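Local atomic coordinates of putative uncharacterized protein (Toxoplasma gondii, PDB entry 4FBD), a protein that is of unknown function but belongs to the DUF3228 family and forms an assembly of two copies of the same chain. Residues 191-203 and 217-229. Residues are numbered along the deposited sequence; the frame is centred on the assembly and turned at random. Where two conformers were deposited one is given.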
loop_
_atom_site.group_PDB
_atom_site.type_symbol
_atom_site.label_atom_id
_atom_site.label_comp_id
_atom_site.label_asym_id
_atom_site.label_seq_id
_atom_site.Cartn_x
_atom_site.Cartn_y
_atom_site.Cartn_z
ATOM N N GLU A 191 6.624 4.807 21.140
ATOM C CA GLU A 191 7.422 5.891 20.634
ATOM C C GLU A 191 6.936 7.241 21.204
ATOM O O GLU A 191 5.731 7.443 21.426
ATOM C CB GLU A 191 7.355 5.929 19.110
ATOM C CG GLU A 191 7.788 4.635 18.400
ATOM C CD GLU A 191 6.702 3.584 18.320
ATOM O OE1 GLU A 191 5.515 3.881 18.584
ATOM O OE2 GLU A 191 7.037 2.458 17.958
ATOM N N LYS A 192 7.893 8.129 21.440
ATOM C CA LYS A 192 7.676 9.496 21.943
ATOM C C LYS A 192 7.512 10.489 20.784
ATOM O O LYS A 192 8.041 11.578 20.837
ATOM C CB LYS A 192 8.876 9.936 22.805
ATOM C CG LYS A 192 8.696 10.101 24.326
ATOM C CD LYS A 192 8.182 11.533 24.672
ATOM C CE LYS A 192 8.505 11.990 26.124
ATOM N NZ LYS A 192 7.891 11.156 27.195
ATOM N N TYR A 193 6.812 10.092 19.721
ATOM C CA TYR A 193 6.530 10.988 18.607
ATOM C C TYR A 193 5.241 10.521 17.924
ATOM O O TYR A 193 4.776 9.409 18.172
ATOM C CB TYR A 193 7.738 11.125 17.648
ATOM C CG TYR A 193 8.178 9.845 16.983
ATOM C CD1 TYR A 193 9.105 8.989 17.596
ATOM C CD2 TYR A 193 7.675 9.481 15.747
ATOM C CE1 TYR A 193 9.498 7.795 16.993
ATOM C CE2 TYR A 193 8.064 8.278 15.130
ATOM C CZ TYR A 193 8.973 7.453 15.756
ATOM O OH TYR A 193 9.360 6.296 15.138
ATOM N N SER A 194 4.614 11.400 17.148
ATOM C CA SER A 194 3.366 11.069 16.449
ATOM C C SER A 194 3.625 9.917 15.514
ATOM O O SER A 194 4.480 9.988 14.653
ATOM C CB SER A 194 2.847 12.243 15.624
ATOM O OG SER A 194 2.423 13.321 16.447
ATOM N N LEU A 195 2.886 8.842 15.677
ATOM C CA LEU A 195 3.115 7.707 14.828
ATOM C C LEU A 195 2.600 8.076 13.424
ATOM O O LEU A 195 1.482 8.600 13.281
ATOM C CB LEU A 195 2.403 6.506 15.410
ATOM C CG LEU A 195 3.292 5.294 15.610
ATOM C CD1 LEU A 195 4.533 5.712 16.444
ATOM C CD2 LEU A 195 2.507 4.188 16.293
ATOM N N PRO A 196 3.419 7.836 12.383
ATOM C CA PRO A 196 2.997 8.175 11.037
ATOM C C PRO A 196 1.798 7.385 10.584
ATOM O O PRO A 196 1.684 6.215 10.907
ATOM C CB PRO A 196 4.212 7.807 10.184
ATOM C CG PRO A 196 4.912 6.784 10.969
ATOM C CD PRO A 196 4.723 7.154 12.381
ATOM N N MET A 197 0.904 8.014 9.842
ATOM C CA MET A 197 -0.245 7.293 9.332
ATOM C C MET A 197 0.311 6.290 8.321
ATOM O O MET A 197 1.464 6.414 7.892
ATOM C CB MET A 197 -1.263 8.235 8.679
ATOM C CG MET A 197 -0.849 8.823 7.348
ATOM S SD MET A 197 -1.938 10.176 6.746
ATOM C CE MET A 197 -1.542 11.473 7.921
ATOM N N ALA A 198 -0.509 5.311 7.950
ATOM C CA ALA A 198 -0.113 4.297 7.017
ATOM C C ALA A 198 0.160 4.939 5.673
ATOM O O ALA A 198 -0.506 5.873 5.291
ATOM C CB ALA A 198 -1.201 3.247 6.881
ATOM N N PRO A 199 1.134 4.401 4.934
ATOM C CA PRO A 199 1.454 4.914 3.592
ATOM C C PRO A 199 0.228 4.997 2.684
ATOM O O PRO A 199 0.065 5.966 1.984
ATOM C CB PRO A 199 2.449 3.869 3.055
ATOM C CG PRO A 199 3.130 3.364 4.289
ATOM C CD PRO A 199 2.024 3.285 5.315
ATOM N N ILE A 200 -0.627 3.987 2.726
ATOM C CA ILE A 200 -1.802 3.962 1.880
ATOM C C ILE A 200 -2.756 5.076 2.273
ATOM O O ILE A 200 -3.381 5.691 1.418
ATOM C CB ILE A 200 -2.500 2.573 1.904
ATOM C CG1 ILE A 200 -3.621 2.508 0.867
ATOM C CG2 ILE A 200 -3.056 2.243 3.292
ATOM C CD1 ILE A 200 -3.143 2.571 -0.572
ATOM N N THR A 201 -2.843 5.369 3.558
ATOM C CA THR A 201 -3.749 6.414 4.012
ATOM C C THR A 201 -3.292 7.706 3.377
ATOM O O THR A 201 -4.111 8.490 2.928
ATOM C CB THR A 201 -3.767 6.537 5.558
ATOM O OG1 THR A 201 -4.036 5.256 6.146
ATOM C CG2 THR A 201 -4.828 7.531 6.037
ATOM N N MET A 202 -1.975 7.915 3.303
ATOM C CA MET A 202 -1.441 9.144 2.690
ATOM C C MET A 202 -1.805 9.239 1.212
ATOM O O MET A 202 -2.159 10.320 0.727
ATOM C CB MET A 202 0.072 9.242 2.843
ATOM C CG MET A 202 0.550 9.370 4.295
ATOM S SD MET A 202 2.333 9.676 4.400
ATOM C CE MET A 202 2.444 11.049 3.241
ATOM N N LEU A 203 -1.723 8.109 0.506
ATOM C CA LEU A 203 -2.092 8.061 -0.916
ATOM C C LEU A 203 -3.586 8.332 -1.112
ATOM O O LEU A 203 -3.950 9.171 -1.928
ATOM C CB LEU A 203 -1.735 6.714 -1.540
ATOM C CG LEU A 203 -0.248 6.347 -1.473
ATOM C CD1 LEU A 203 -0.036 4.970 -2.064
ATOM C CD2 LEU A 203 0.621 7.383 -2.188
ATOM N N LEU A 217 0.998 14.843 -2.550
ATOM C CA LEU A 217 1.700 14.049 -1.569
ATOM C C LEU A 217 3.021 14.686 -1.096
ATOM O O LEU A 217 3.813 15.170 -1.905
ATOM C CB LEU A 217 2.030 12.691 -2.189
ATOM C CG LEU A 217 2.748 11.675 -1.304
ATOM C CD1 LEU A 217 1.833 11.210 -0.142
ATOM C CD2 LEU A 217 3.209 10.492 -2.156
ATOM N N ASP A 218 3.241 14.677 0.217
ATOM C CA ASP A 218 4.499 15.133 0.799
ATOM C C ASP A 218 5.380 13.883 0.745
ATOM O O ASP A 218 5.341 13.053 1.638
ATOM C CB ASP A 218 4.284 15.614 2.232
ATOM C CG ASP A 218 5.587 15.883 2.968
ATOM O OD1 ASP A 218 6.661 15.438 2.494
ATOM O OD2 ASP A 218 5.531 16.523 4.045
ATOM N N ARG A 219 6.156 13.752 -0.315
ATOM C CA ARG A 219 6.978 12.568 -0.515
ATOM C C ARG A 219 7.920 12.233 0.639
ATOM O O ARG A 219 8.127 11.061 0.929
ATOM C CB ARG A 219 7.676 12.660 -1.872
ATOM C CG ARG A 219 6.625 12.642 -2.993
ATOM C CD ARG A 219 7.148 12.916 -4.400
ATOM N NE ARG A 219 6.035 12.858 -5.344
ATOM C CZ ARG A 219 5.730 11.795 -6.076
ATOM N NH1 ARG A 219 6.477 10.703 -6.020
ATOM N NH2 ARG A 219 4.690 11.830 -6.889
ATOM N N GLU A 220 8.481 13.237 1.305
ATOM C CA GLU A 220 9.347 12.963 2.455
ATOM C C GLU A 220 8.598 12.370 3.645
ATOM O O GLU A 220 9.132 11.518 4.330
ATOM C CB GLU A 220 10.172 14.187 2.830
ATOM C CG GLU A 220 11.282 14.448 1.817
ATOM C CD GLU A 220 12.123 15.675 2.141
ATOM O OE1 GLU A 220 11.691 16.528 2.959
ATOM O OE2 GLU A 220 13.227 15.796 1.556
ATOM N N ALA A 221 7.359 12.803 3.868
ATOM C CA ALA A 221 6.549 12.255 4.952
ATOM C C ALA A 221 6.155 10.843 4.570
ATOM O O ALA A 221 6.131 9.957 5.421
ATOM C CB ALA A 221 5.295 13.119 5.234
ATOM N N TYR A 222 5.855 10.624 3.288
ATOM C CA TYR A 222 5.533 9.281 2.819
ATOM C C TYR A 222 6.711 8.339 3.083
ATOM O O TYR A 222 6.513 7.249 3.619
ATOM C CB TYR A 222 5.161 9.278 1.321
ATOM C CG TYR A 222 4.744 7.911 0.778
ATOM C CD1 TYR A 222 3.422 7.471 0.836
ATOM C CD2 TYR A 222 5.669 7.076 0.196
ATOM C CE1 TYR A 222 3.055 6.216 0.336
ATOM C CE2 TYR A 222 5.316 5.840 -0.297
ATOM C CZ TYR A 222 4.009 5.412 -0.233
ATOM O OH TYR A 222 3.711 4.155 -0.736
ATOM N N LYS A 223 7.928 8.731 2.711
ATOM C CA LYS A 223 9.092 7.857 2.948
ATOM C C LYS A 223 9.202 7.535 4.437
ATOM O O LYS A 223 9.395 6.393 4.807
ATOM C CB LYS A 223 10.418 8.447 2.420
ATOM C CG LYS A 223 10.475 8.595 0.920
ATOM C CD LYS A 223 11.929 8.741 0.332
ATOM C CE LYS A 223 12.768 9.818 0.965
ATOM N NZ LYS A 223 14.058 9.965 0.201
ATOM N N ALA A 224 9.056 8.557 5.274
ATOM C CA ALA A 224 9.106 8.387 6.725
ATOM C C ALA A 224 8.062 7.368 7.184
ATOM O O ALA A 224 8.330 6.482 8.024
ATOM C CB ALA A 224 8.860 9.735 7.422
ATOM N N SER A 225 6.860 7.509 6.656
ATOM C CA SER A 225 5.791 6.593 7.006
ATOM C C SER A 225 6.162 5.175 6.580
ATOM O O SER A 225 6.100 4.235 7.388
ATOM C CB SER A 225 4.490 7.039 6.397
ATOM O OG SER A 225 3.551 6.005 6.516
ATOM N N VAL A 226 6.618 5.010 5.346
ATOM C CA VAL A 226 7.063 3.687 4.887
ATOM C C VAL A 226 8.156 3.090 5.804
ATOM O O VAL A 226 8.113 1.902 6.141
ATOM C CB VAL A 226 7.602 3.753 3.495
ATOM C CG1 VAL A 226 8.374 2.430 3.150
ATOM C CG2 VAL A 226 6.446 4.046 2.510
ATOM N N ALA A 227 9.140 3.897 6.188
ATOM C CA ALA A 227 10.221 3.404 7.091
ATOM C C ALA A 227 9.658 2.825 8.371
ATOM O O ALA A 227 10.142 1.822 8.856
ATOM C CB ALA A 227 11.183 4.508 7.447
ATOM N N TYR A 228 8.631 3.453 8.915
ATOM C CA TYR A 228 8.032 2.933 10.138
ATOM C C TYR A 228 7.284 1.640 9.874
ATOM O O TYR A 228 7.508 0.646 10.568
ATOM C CB TYR A 228 7.063 3.930 10.809
ATOM C CG TYR A 228 6.607 3.404 12.165
ATOM C CD1 TYR A 228 7.371 3.613 13.302
ATOM C CD2 TYR A 228 5.472 2.673 12.298
ATOM C CE1 TYR A 228 6.993 3.117 14.527
ATOM C CE2 TYR A 228 5.074 2.170 13.548
ATOM C CZ TYR A 228 5.849 2.406 14.656
ATOM O OH TYR A 228 5.511 1.907 15.896
ATOM N N TRP A 229 6.436 1.648 8.843
ATOM C CA TRP A 229 5.564 0.519 8.562
ATOM C C TRP A 229 6.240 -0.686 7.933
ATOM O O TRP A 229 5.654 -1.761 7.919
ATOM C CB TRP A 229 4.256 0.976 7.877
ATOM C CG TRP A 229 3.479 1.841 8.846
ATOM C CD1 TRP A 229 3.369 3.186 8.825
ATOM C CD2 TRP A 229 2.785 1.407 10.033
ATOM N NE1 TRP A 229 2.622 3.631 9.902
ATOM C CE2 TRP A 229 2.262 2.557 10.661
ATOM C CE3 TRP A 229 2.549 0.163 10.613
ATOM C CZ2 TRP A 229 1.510 2.498 11.837
ATOM C CZ3 TRP A 229 1.819 0.102 11.791
ATOM C CH2 TRP A 229 1.295 1.275 12.388
#
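Pro199 fits as a knob into a hole on helix 219-229 formed by Tyr222, Ser225, Val226 and Trp229. Its CB lies 3.6 Å from Tyr222 CE1, its CG meets Val226 CG2, and its CD touches Trp229 CD1. Two backbone carbonyls just ahead of it receive side-chain donors from the same helix. Ser225 OG, swung anti to its own backbone nitrogen, donates to Met197 O at 2.5 Å, almost straight down the carbonyl bond. One turn on, Trp229 NE1 donates to Pro196 O at 2.9 Å; the oxygen lies in the indole plane, whereas the donor stands well above the plane of the carbonyl. Met202 bends at its last torsion (chi3 50°), bringing CE within 3.4 Å of Leu217 CD1 and against the first turn of the partner helix. Helices 199-203 and 219-229 form a nearly antiparallel pair, 154° between their directions, with Ala198 and Asp218 as N-caps; Asp218 OD1 accepts from Ala221 N.

Toward Glu191 the loop before helix 199-203 runs past the C-terminal end of helix 219-229. Pro196 CG packs 3.6 Å from Tyr228 CB, and Leu195 covers one face of the phenol with CG 4.0 Å from Tyr228 CZ. The hydroxyl donates to Glu191 OE2 at 2.6 Å, the carboxylate standing nearly upright to the ring (83°). That ring also stacks with His232, the first residue of strand 232-235, while Leu195 reaches Lys187 and Gln189 on strand 181-189, so the contact lies between the two sheets of the chain. At the opposite end, Leu203 CD2 touches Tyr222 CE1 at 3.7 Å, and Tyr222 OH is hydrogen-bonded to Pro129 O of the second subunit, whose Tyr120 packs on Pro199.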